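Local coordinates for protein cytochrome c, putative (Shewanella oneidensis, PDB 1SP3) that carries eight covalently bound hemes c and probably acts as a respiratory oxidoreductase, taken to be a tetrathionate reductase, at residues E261-D264 with K268-Y271; Y271-G276 with S358-N363; V109-P112 with P118-K121. All blocks are in the same frame, centred on the assembly; numbering follows the deposited sequence.

Contact 1 (E261-D264 with K268-Y271); sequences ETVD and KHTY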
ATOM      1  N   GLU A 261     -27.700  -1.906  -5.594  1.00 52.10           N
ATOM      2  CA  GLU A 261     -26.310  -2.096  -5.175  1.00 51.63           C
ATOM      3  C   GLU A 261     -25.977  -3.590  -5.034  1.00 51.62           C
ATOM      4  O   GLU A 261     -25.814  -4.102  -3.920  1.00 53.22           O
ATOM      5  CB  GLU A 261     -26.059  -1.357  -3.891  1.00 51.46           C
ATOM      6  CG  GLU A 261     -26.386   0.126  -3.994  1.00 52.98           C
ATOM      7  CD  GLU A 261     -25.736   0.868  -2.848  1.00 56.17           C
ATOM      8  OE1 GLU A 261     -25.537   0.178  -1.794  1.00 57.15           O
ATOM      9  OE2 GLU A 261     -25.379   2.081  -3.001  1.00 52.40           O
ATOM     10  N   THR A 262     -25.857  -4.229  -6.196  1.00 50.04           N
ATOM     11  CA  THR A 262     -25.649  -5.649  -6.435  1.00 50.24           C
ATOM     12  C   THR A 262     -24.426  -6.281  -5.725  1.00 49.84           C
ATOM     13  O   THR A 262     -23.516  -5.580  -5.306  1.00 48.87           O
ATOM     14  CB  THR A 262     -25.581  -5.869  -7.989  1.00 50.34           C
ATOM     15  OG1 THR A 262     -24.609  -4.973  -8.590  1.00 49.93           O
ATOM     16  CG2 THR A 262     -26.887  -5.358  -8.629  1.00 50.40           C
ATOM     17  N   VAL A 263     -24.438  -7.609  -5.578  1.00 50.35           N
ATOM     18  CA  VAL A 263     -23.396  -8.316  -4.827  1.00 50.29           C
ATOM     19  C   VAL A 263     -22.788  -9.492  -5.624  1.00 49.86           C
ATOM     20  O   VAL A 263     -23.403  -9.996  -6.569  1.00 49.31           O
ATOM     21  CB  VAL A 263     -23.880  -8.766  -3.401  1.00 51.46           C
ATOM     22  CG1 VAL A 263     -23.879  -7.572  -2.346  1.00 50.47           C
ATOM     23  CG2 VAL A 263     -25.235  -9.457  -3.504  1.00 53.29           C
ATOM     24  N   ASP A 264     -21.529  -9.767  -5.286  1.00 48.18           N
ATOM     25  CA  ASP A 264     -20.623 -10.855  -5.701  1.00 49.78           C
ATOM     26  C   ASP A 264     -21.117 -12.239  -5.281  1.00 48.02           C
ATOM     27  O   ASP A 264     -21.847 -12.332  -4.300  1.00 46.74           O
ATOM     28  CB  ASP A 264     -19.334 -10.692  -4.758  1.00 49.55           C
ATOM     29  CG  ASP A 264     -18.021 -10.769  -5.507  1.00 54.37           C
ATOM     30  OD1 ASP A 264     -17.573 -11.875  -5.879  1.00 60.03           O
ATOM     31  OD2 ASP A 264     -17.318  -9.767  -5.749  1.00 57.65           O
ATOM     32  N   LYS A 268     -19.513  -9.353  -1.632  1.00 39.18           N
ATOM     33  CA  LYS A 268     -18.959  -8.002  -1.924  1.00 38.46           C
ATOM     34  C   LYS A 268     -19.794  -7.243  -2.948  1.00 38.97           C
ATOM     35  O   LYS A 268     -20.207  -7.774  -3.961  1.00 37.91           O
ATOM     36  CB  LYS A 268     -17.533  -8.031  -2.507  1.00 35.84           C
ATOM     37  CG  LYS A 268     -16.512  -8.865  -1.751  1.00 37.68           C
ATOM     38  CD  LYS A 268     -16.222  -8.101  -0.353  1.00 37.05           C
ATOM     39  CE  LYS A 268     -14.951  -8.492   0.289  1.00 40.49           C
ATOM     40  NZ  LYS A 268     -14.798  -7.620   1.447  1.00 42.29           N
ATOM     41  N   HIS A 269     -19.879  -5.935  -2.740  1.00 40.31           N
ATOM     42  CA  HIS A 269     -20.622  -5.075  -3.627  1.00 40.78           C
ATOM     43  C   HIS A 269     -19.971  -4.987  -4.971  1.00 37.91           C
ATOM     44  O   HIS A 269     -18.775  -4.903  -5.043  1.00 37.42           O
ATOM     45  CB  HIS A 269     -20.856  -3.733  -2.906  1.00 42.90           C
ATOM     46  CG  HIS A 269     -22.038  -3.795  -1.977  1.00 46.74           C
ATOM     47  ND1 HIS A 269     -23.331  -4.010  -2.437  1.00 51.64           N
ATOM     48  CD2 HIS A 269     -22.120  -3.753  -0.625  1.00 51.14           C
ATOM     49  CE1 HIS A 269     -24.158  -4.068  -1.402  1.00 54.23           C
ATOM     50  NE2 HIS A 269     -23.449  -3.920  -0.294  1.00 55.61           N
ATOM     51  N   THR A 270     -20.732  -5.181  -6.034  1.00 36.16           N
ATOM     52  CA  THR A 270     -20.202  -4.882  -7.352  1.00 36.16           C
ATOM     53  C   THR A 270     -20.607  -3.469  -7.802  1.00 34.42           C
ATOM     54  O   THR A 270     -20.102  -2.996  -8.793  1.00 33.81           O
ATOM     55  CB  THR A 270     -20.666  -5.890  -8.401  1.00 36.31           C
ATOM     56  OG1 THR A 270     -22.069  -6.073  -8.221  1.00 38.42           O
ATOM     57  CG2 THR A 270     -20.059  -7.269  -8.119  1.00 37.92           C
ATOM     58  N   TYR A 271     -21.631  -2.907  -7.171  1.00 33.76           N
ATOM     59  CA  TYR A 271     -22.065  -1.538  -7.427  1.00 35.29           C
ATOM     60  C   TYR A 271     -22.371  -0.825  -6.096  1.00 35.06           C
ATOM     61  O   TYR A 271     -23.011  -1.406  -5.240  1.00 33.96           O
ATOM     62  CB  TYR A 271     -23.315  -1.426  -8.331  1.00 33.71           C
ATOM     63  CG  TYR A 271     -23.604   0.059  -8.554  1.00 34.42           C
ATOM     64  CD1 TYR A 271     -22.789   0.804  -9.370  1.00 28.49           C
ATOM     65  CD2 TYR A 271     -24.609   0.732  -7.853  1.00 34.36           C
ATOM     66  CE1 TYR A 271     -22.985   2.140  -9.548  1.00 30.11           C
ATOM     67  CE2 TYR A 271     -24.830   2.095  -8.070  1.00 33.75           C
ATOM     68  CZ  TYR A 271     -23.996   2.780  -8.933  1.00 32.27           C
ATOM     69  OH  TYR A 271     -24.113   4.144  -9.154  1.00 32.89           O
TER

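Contact 2 (Y271-G276 with S358-N363); sequences YQKKKG and SEFDWN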
ATOM      1  N   TYR A 271     -21.631  -2.907  -7.171  1.00 33.76           N
ATOM      2  CA  TYR A 271     -22.065  -1.538  -7.427  1.00 35.29           C
ATOM      3  C   TYR A 271     -22.371  -0.825  -6.096  1.00 35.06           C
ATOM      4  O   TYR A 271     -23.011  -1.406  -5.240  1.00 33.96           O
ATOM      5  CB  TYR A 271     -23.315  -1.426  -8.331  1.00 33.71           C
ATOM      6  CG  TYR A 271     -23.604   0.059  -8.554  1.00 34.42           C
ATOM      7  CD1 TYR A 271     -22.789   0.804  -9.370  1.00 28.49           C
ATOM      8  CD2 TYR A 271     -24.609   0.732  -7.853  1.00 34.36           C
ATOM      9  CE1 TYR A 271     -22.985   2.140  -9.548  1.00 30.11           C
ATOM     10  CE2 TYR A 271     -24.830   2.095  -8.070  1.00 33.75           C
ATOM     11  CZ  TYR A 271     -23.996   2.780  -8.933  1.00 32.27           C
ATOM     12  OH  TYR A 271     -24.113   4.144  -9.154  1.00 32.89           O
ATOM     13  N   GLN A 272     -21.896   0.406  -5.928  1.00 34.44           N
ATOM     14  CA  GLN A 272     -22.400   1.239  -4.853  1.00 35.96           C
ATOM     15  C   GLN A 272     -22.537   2.625  -5.379  1.00 35.43           C
ATOM     16  O   GLN A 272     -21.658   3.108  -6.134  1.00 35.04           O
ATOM     17  CB  GLN A 272     -21.426   1.265  -3.674  1.00 37.04           C
ATOM     18  CG  GLN A 272     -21.423  -0.042  -2.908  1.00 39.46           C
ATOM     19  CD  GLN A 272     -20.512   0.051  -1.693  1.00 48.21           C
ATOM     20  OE1 GLN A 272     -21.011   0.155  -0.594  1.00 48.36           O
ATOM     21  NE2 GLN A 272     -19.176   0.045  -1.902  1.00 45.30           N
ATOM     22  N   LYS A 273     -23.629   3.283  -4.966  1.00 35.22           N
ATOM     23  CA  LYS A 273     -23.962   4.594  -5.475  1.00 34.37           C
ATOM     24  C   LYS A 273     -22.808   5.520  -5.174  1.00 33.12           C
ATOM     25  O   LYS A 273     -22.413   6.319  -6.019  1.00 30.83           O
ATOM     26  CB  LYS A 273     -25.222   5.137  -4.812  1.00 36.07           C
ATOM     27  CG  LYS A 273     -25.637   6.544  -5.285  1.00 34.07           C
ATOM     28  CD  LYS A 273     -26.893   6.983  -4.557  1.00 39.60           C
ATOM     29  CE  LYS A 273     -26.897   8.491  -4.466  1.00 39.36           C
ATOM     30  NZ  LYS A 273     -28.300   8.965  -4.348  1.00 47.05           N
ATOM     31  N   LYS A 274     -22.270   5.402  -3.970  1.00 33.26           N
ATOM     32  CA  LYS A 274     -21.211   6.331  -3.509  1.00 33.58           C
ATOM     33  C   LYS A 274     -19.858   6.137  -4.214  1.00 32.65           C
ATOM     34  O   LYS A 274     -19.023   7.033  -4.201  1.00 33.35           O
ATOM     35  CB  LYS A 274     -20.950   6.115  -2.007  1.00 33.20           C
ATOM     36  CG  LYS A 274     -21.900   6.731  -0.994  1.00 37.96           C
ATOM     37  CD  LYS A 274     -21.218   6.486   0.413  1.00 43.32           C
ATOM     38  CE  LYS A 274     -22.158   6.612   1.615  1.00 52.22           C
ATOM     39  NZ  LYS A 274     -22.728   7.988   1.732  1.00 55.09           N
ATOM     40  N   LYS A 275     -19.618   4.969  -4.791  1.00 31.25           N
ATOM     41  CA  LYS A 275     -18.297   4.692  -5.345  1.00 32.10           C
ATOM     42  C   LYS A 275     -18.192   4.190  -6.786  1.00 30.75           C
ATOM     43  O   LYS A 275     -17.164   4.296  -7.335  1.00 30.14           O
ATOM     44  CB  LYS A 275     -17.586   3.669  -4.432  1.00 32.83           C
ATOM     45  CG  LYS A 275     -17.259   4.234  -2.998  1.00 39.41           C
ATOM     46  CD  LYS A 275     -16.758   3.121  -2.034  1.00 42.04           C
ATOM     47  CE  LYS A 275     -16.866   3.555  -0.520  1.00 47.19           C
ATOM     48  NZ  LYS A 275     -16.192   2.615   0.466  1.00 44.07           N
ATOM     49  N   GLY A 276     -19.205   3.570  -7.362  1.00 31.15           N
ATOM     50  CA  GLY A 276     -19.136   3.118  -8.767  1.00 30.22           C
ATOM     51  C   GLY A 276     -19.132   1.593  -8.828  1.00 30.86           C
ATOM     52  O   GLY A 276     -19.675   0.978  -7.963  1.00 29.97           O
ATOM     53  N   SER A 358     -21.639  12.839   0.269  1.00 41.68           N
ATOM     54  CA  SER A 358     -22.939  13.399   0.682  1.00 44.20           C
ATOM     55  C   SER A 358     -23.745  14.117  -0.393  1.00 43.10           C
ATOM     56  O   SER A 358     -24.958  13.960  -0.457  1.00 44.65           O
ATOM     57  CB  SER A 358     -22.903  14.208   1.981  1.00 43.86           C
ATOM     58  OG  SER A 358     -21.802  15.048   1.975  1.00 47.03           O
ATOM     59  N   GLU A 359     -23.096  14.902  -1.226  1.00 43.13           N
ATOM     60  CA  GLU A 359     -23.842  15.676  -2.202  1.00 43.43           C
ATOM     61  C   GLU A 359     -23.976  15.012  -3.615  1.00 43.36           C
ATOM     62  O   GLU A 359     -24.945  15.282  -4.289  1.00 44.65           O
ATOM     63  CB  GLU A 359     -23.318  17.108  -2.259  1.00 43.31           C
ATOM     64  CG  GLU A 359     -23.534  17.930  -0.981  1.00 49.98           C
ATOM     65  CD  GLU A 359     -25.017  18.125  -0.609  1.00 53.84           C
ATOM     66  OE1 GLU A 359     -25.893  18.339  -1.501  1.00 55.10           O
ATOM     67  OE2 GLU A 359     -25.311  18.050   0.609  1.00 59.93           O
ATOM     68  N   PHE A 360     -23.047  14.139  -4.035  1.00 41.60           N
ATOM     69  CA  PHE A 360     -23.202  13.360  -5.284  1.00 41.13           C
ATOM     70  C   PHE A 360     -23.130  14.264  -6.479  1.00 40.37           C
ATOM     71  O   PHE A 360     -23.714  13.993  -7.540  1.00 39.54           O
ATOM     72  CB  PHE A 360     -24.481  12.513  -5.358  1.00 41.05           C
ATOM     73  CG  PHE A 360     -24.495  11.380  -4.369  1.00 44.98           C
ATOM     74  CD1 PHE A 360     -25.381  11.390  -3.301  1.00 43.23           C
ATOM     75  CD2 PHE A 360     -23.562  10.337  -4.468  1.00 42.18           C
ATOM     76  CE1 PHE A 360     -25.355  10.339  -2.317  1.00 42.40           C
ATOM     77  CE2 PHE A 360     -23.519   9.327  -3.535  1.00 43.40           C
ATOM     78  CZ  PHE A 360     -24.437   9.319  -2.448  1.00 44.91           C
ATOM     79  N   ASP A 361     -22.326  15.290  -6.298  1.00 40.27           N
ATOM     80  CA  ASP A 361     -22.080  16.318  -7.279  1.00 40.49           C
ATOM     81  C   ASP A 361     -20.579  16.393  -7.521  1.00 38.81           C
ATOM     82  O   ASP A 361     -19.840  17.004  -6.758  1.00 38.76           O
ATOM     83  CB  ASP A 361     -22.613  17.628  -6.689  1.00 41.27           C
ATOM     84  CG  ASP A 361     -22.314  18.832  -7.508  1.00 40.60           C
ATOM     85  OD1 ASP A 361     -21.459  18.828  -8.431  1.00 43.46           O
ATOM     86  OD2 ASP A 361     -22.914  19.907  -7.246  1.00 45.67           O
ATOM     87  N   TRP A 362     -20.161  15.826  -8.637  1.00 36.48           N
ATOM     88  CA  TRP A 362     -18.762  15.796  -8.979  1.00 35.58           C
ATOM     89  C   TRP A 362     -18.122  17.159  -9.188  1.00 35.17           C
ATOM     90  O   TRP A 362     -16.913  17.301  -8.943  1.00 33.66           O
ATOM     91  CB  TRP A 362     -18.526  14.926 -10.227  1.00 33.97           C
ATOM     92  CG  TRP A 362     -18.475  13.463  -9.959  1.00 34.35           C
ATOM     93  CD1 TRP A 362     -19.310  12.513 -10.451  1.00 33.90           C
ATOM     94  CD2 TRP A 362     -17.548  12.777  -9.123  1.00 32.99           C
ATOM     95  NE1 TRP A 362     -18.978  11.269  -9.968  1.00 35.66           N
ATOM     96  CE2 TRP A 362     -17.881  11.394  -9.168  1.00 35.33           C
ATOM     97  CE3 TRP A 362     -16.453  13.179  -8.340  1.00 33.76           C
ATOM     98  CZ2 TRP A 362     -17.138  10.413  -8.503  1.00 32.49           C
ATOM     99  CZ3 TRP A 362     -15.728  12.188  -7.635  1.00 36.56           C
ATOM    100  CH2 TRP A 362     -16.079  10.832  -7.733  1.00 33.15           C
ATOM    101  N   ASN A 363     -18.881  18.153  -9.676  1.00 34.62           N
ATOM    102  CA  ASN A 363     -18.278  19.479  -9.926  1.00 36.05           C
ATOM    103  C   ASN A 363     -17.881  20.102  -8.609  1.00 34.21           C
ATOM    104  O   ASN A 363     -16.853  20.646  -8.497  1.00 32.87           O
ATOM    105  CB  ASN A 363     -19.191  20.522 -10.702  1.00 36.35           C
ATOM    106  CG  ASN A 363     -19.424  20.170 -12.185  1.00 43.25           C
ATOM    107  OD1 ASN A 363     -20.552  19.771 -12.588  1.00 49.68           O
ATOM    108  ND2 ASN A 363     -18.404  20.383 -13.024  1.00 47.83           N
TER

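Contact 3 (V109-P112 with P118-K121); sequences VKDP and PMAK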
ATOM      1  N   VAL A 109      -8.300   0.871  19.061  1.00 33.95           N
ATOM      2  CA  VAL A 109      -8.872   1.050  17.737  1.00 34.71           C
ATOM      3  C   VAL A 109      -9.054   2.561  17.506  1.00 34.02           C
ATOM      4  O   VAL A 109      -9.601   3.264  18.374  1.00 35.30           O
ATOM      5  CB  VAL A 109     -10.276   0.386  17.618  1.00 34.71           C
ATOM      6  CG1 VAL A 109     -10.978   0.799  16.268  1.00 37.35           C
ATOM      7  CG2 VAL A 109     -10.181  -1.141  17.690  1.00 38.27           C
ATOM      8  N   LYS A 110      -8.634   3.029  16.343  1.00 34.39           N
ATOM      9  CA  LYS A 110      -8.734   4.456  15.888  1.00 34.46           C
ATOM     10  C   LYS A 110     -10.037   4.553  15.108  1.00 36.11           C
ATOM     11  O   LYS A 110     -10.353   3.728  14.261  1.00 34.98           O
ATOM     12  CB  LYS A 110      -7.541   4.831  14.981  1.00 34.14           C
ATOM     13  CG  LYS A 110      -6.201   4.944  15.743  1.00 32.96           C
ATOM     14  CD  LYS A 110      -4.975   5.053  14.827  1.00 27.55           C
ATOM     15  CE  LYS A 110      -4.662   6.465  14.388  1.00 27.75           C
ATOM     16  NZ  LYS A 110      -3.796   7.189  15.281  1.00 23.79           N
ATOM     17  N   ASP A 111     -10.825   5.531  15.489  1.00 38.34           N
ATOM     18  CA  ASP A 111     -12.095   5.807  14.895  1.00 40.14           C
ATOM     19  C   ASP A 111     -11.925   6.091  13.376  1.00 40.76           C
ATOM     20  O   ASP A 111     -11.270   7.062  13.017  1.00 40.60           O
ATOM     21  CB  ASP A 111     -12.595   7.026  15.624  1.00 41.25           C
ATOM     22  CG  ASP A 111     -13.916   7.547  15.094  1.00 45.56           C
ATOM     23  OD1 ASP A 111     -14.291   7.258  13.939  1.00 47.11           O
ATOM     24  OD2 ASP A 111     -14.608   8.306  15.794  1.00 52.11           O
ATOM     25  N   PRO A 112     -12.549   5.269  12.519  1.00 40.69           N
ATOM     26  CA  PRO A 112     -12.341   5.285  11.046  1.00 40.55           C
ATOM     27  C   PRO A 112     -12.657   6.617  10.451  1.00 40.88           C
ATOM     28  O   PRO A 112     -12.169   6.871   9.332  1.00 40.78           O
ATOM     29  CB  PRO A 112     -13.418   4.361  10.486  1.00 41.36           C
ATOM     30  CG  PRO A 112     -13.999   3.612  11.690  1.00 43.23           C
ATOM     31  CD  PRO A 112     -13.586   4.321  12.962  1.00 40.80           C
ATOM     32  N   PRO A 118      -8.620   7.966  18.859  1.00 37.39           N
ATOM     33  CA  PRO A 118      -9.079   6.637  19.239  1.00 38.15           C
ATOM     34  C   PRO A 118     -10.594   6.661  19.305  1.00 39.92           C
ATOM     35  O   PRO A 118     -11.144   7.719  19.594  1.00 40.87           O
ATOM     36  CB  PRO A 118      -8.576   6.498  20.684  1.00 38.23           C
ATOM     37  CG  PRO A 118      -7.581   7.549  20.859  1.00 37.26           C
ATOM     38  CD  PRO A 118      -8.055   8.679  20.014  1.00 37.60           C
ATOM     39  N   MET A 119     -11.243   5.526  19.092  1.00 40.66           N
ATOM     40  CA  MET A 119     -12.663   5.353  19.420  1.00 42.30           C
ATOM     41  C   MET A 119     -13.012   5.741  20.830  1.00 43.16           C
ATOM     42  O   MET A 119     -12.228   5.603  21.769  1.00 42.06           O
ATOM     43  CB  MET A 119     -13.084   3.886  19.234  1.00 41.51           C
ATOM     44  CG  MET A 119     -13.033   3.453  17.787  1.00 44.93           C
ATOM     45  SD  MET A 119     -14.458   4.125  16.834  1.00 49.46           S
ATOM     46  CE  MET A 119     -15.903   3.186  17.795  1.00 47.67           C
ATOM     47  N   ALA A 120     -14.263   6.152  20.954  1.00 46.20           N
ATOM     48  CA  ALA A 120     -14.872   6.529  22.220  1.00 49.15           C
ATOM     49  C   ALA A 120     -15.093   5.270  23.063  1.00 50.68           C
ATOM     50  O   ALA A 120     -15.383   4.191  22.493  1.00 52.56           O
ATOM     51  CB  ALA A 120     -16.218   7.235  21.938  1.00 49.70           C
ATOM     52  N   LYS A 121     -14.940   5.386  24.390  1.00 51.42           N
ATOM     53  CA  LYS A 121     -15.207   4.271  25.316  1.00 52.00           C
ATOM     54  C   LYS A 121     -14.086   3.235  25.384  1.00 50.72           C
ATOM     55  O   LYS A 121     -14.309   2.090  25.785  1.00 51.14           O
ATOM     56  CB  LYS A 121     -16.558   3.554  24.996  1.00 53.35           C
ATOM     57  CG  LYS A 121     -17.895   4.366  25.381  1.00 57.96           C
ATOM     58  CD  LYS A 121     -18.911   4.441  24.186  1.00 61.49           C
ATOM     59  CE  LYS A 121     -20.059   3.385  24.315  1.00 65.03           C
ATOM     60  NZ  LYS A 121     -19.936   2.256  23.290  1.00 65.24           N
TER

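Contact 1 (E261-D264 with K268-Y271)
V263 and H269 form a single antiparallel bridge between the loop segments 261-264 and 268-271, a non-hydrogen-bonded pair with its CA atoms 4.4 Å apart. The backbone bonds flank it: D264 N donates to K268 O over 2.7 Å, and T270 N donates to T262 O over 2.9 Å. T262 O also takes a longer bond from the imidazole, H269 ND1 lying 3.3 Å from it, and the two donors arrive from opposite faces of the carbonyl plane. With CG beside its own backbone N (chi1 -83°), H269 turns its ring back toward 261-262, although its CB bond leads away from that segment. The carbonyl E261 O lies at the ring edge and receives a second, weak bond from ND1, whereas T262 O is tilted 25° from the ring plane. The methyl V263 CG1 covers one face, 3.9 Å from the H269 ring centroid and displaced toward the rim. These contacts probably help to fix how the imidazole is turned. T262 and T270 cross at about a right angle and join hydroxyls, OG1 to OG1, at 2.8 Å. D264 and K268 run side by side, with D264 OD2 3.7 Å from K268 CB. H269 O meets W280 NE1 and T270 pairs with F278, both on strand 276-281. The result is a hairpin-like reversal at the protein surface, leading into the short strand 271-272, which pairs with 276-281.

Contact 2 (Y271-G276 with S358-N363)
The hairpin turn between strands 271-272 and 276-281 presents two lysines, K273 and K274, to F360 at the junction of helices 356-359 and 362-372. A classic beta bulge shapes the turn: K275 N and G276 N both donate to Q272 O, the latter at 2.8 Å, and Q272 N returns a bond to G276 O. G276 has a positive phi (112°), a conformation readily open to glycine. K273 reaches out fully extended, CG anti to the backbone N (chi1 179°), and crosses the phenyl ring at about a right angle. Its NZ stands over one face, 4.2 Å from the F360 ring centroid and 27° off the normal, in a cation-pi contact. That ammonium is also salt-bridged to D258, which probably provides the stronger electrostatic partner. K274 comes instead at the ring edge. Its CA is 3.8 Å from F360 CE2, its CG 3.9 Å from F360 CZ, and its NZ bonds to W357 O. F360 takes a positive phi as the chain leaves helix 356-359, and D361 then N-caps the next helix, its OD1 accepting from L364 N. The ring therefore projects from a helix-to-helix corner onto the hairpin tip, while W362, stacked with Y356 and edge-to-face with F389, ties the same corner to strand 387-397.

Contact 3 (V109-P112 with P118-K121)
In M119, CG held beside the backbone N (chi1 -66°) and a bend at chi2 (-76°) bring the thioether to the segment 109-112, with SD against D111 CA. V109 meets the base of the same side chain: CG1, anti to its amide nitrogen, packs against M119 CG at 3.7 Å, the two chains lying side by side and pointing the same way. D111 and P112 instead cross M119 at about a right angle. M119 SD is 3.5 Å from D111 CA and 3.7 Å from D111 CB, and on the proline it meets the ring carbon P112 CD at 4.0 Å. Sulfur is thus set against carbon rather than against the carboxylate oxygens of D111, one of which, OD1, accepts from A113 N and closes an Asx turn. The backbones meet at a single antiparallel bridge, K110 with P118, a non-hydrogen-bonded pair with CA atoms 4.0 Å apart, and then diverge. On one side of it M119 N donates to V109 O at 2.9 Å in a nearly straight bond, 165° at the hydrogen; on the other, D111 pairs with E117. P118, which has no N-H, fits this bridge position because no amide is called on there, and its CA lies 3.5 Å from V109 O. The CB of K110 leads away from 118-121, and its NZ is salt-bridged to D97 and hydrogen-bonded to G80 O and G116 O. M119 therefore makes carbon and sulfur contacts, whereas the polar end of K110 is satisfied by residues outside the segments; if charged, this buried lysine would be largely balanced by D97, and its side chain passes about 5 Å from a heme c.

How the contacts relate
Contact 3 comes first along the chain, in the loop between helices 99-102 and 124-129; contacts 1 and 2 follow much later. These two lie 15 Å apart, centre to centre, and share Y271, where the loop of contact 1 runs into the hairpin of contact 2. They also touch directly, E261 OE2 probably accepting from K273 N at 2.9 Å. Contact 3 has its centre about 28 Å from that of contact 1 and 26 Å from that of contact 2, touching neither. Contacts 1 and 2 thus form one continuous surface patch joining the loop after strand 246-251, strand 271-272 of the mixed sheet and the corner of helices 356-359 and 362-372, separate from contact 3 beside the hemes.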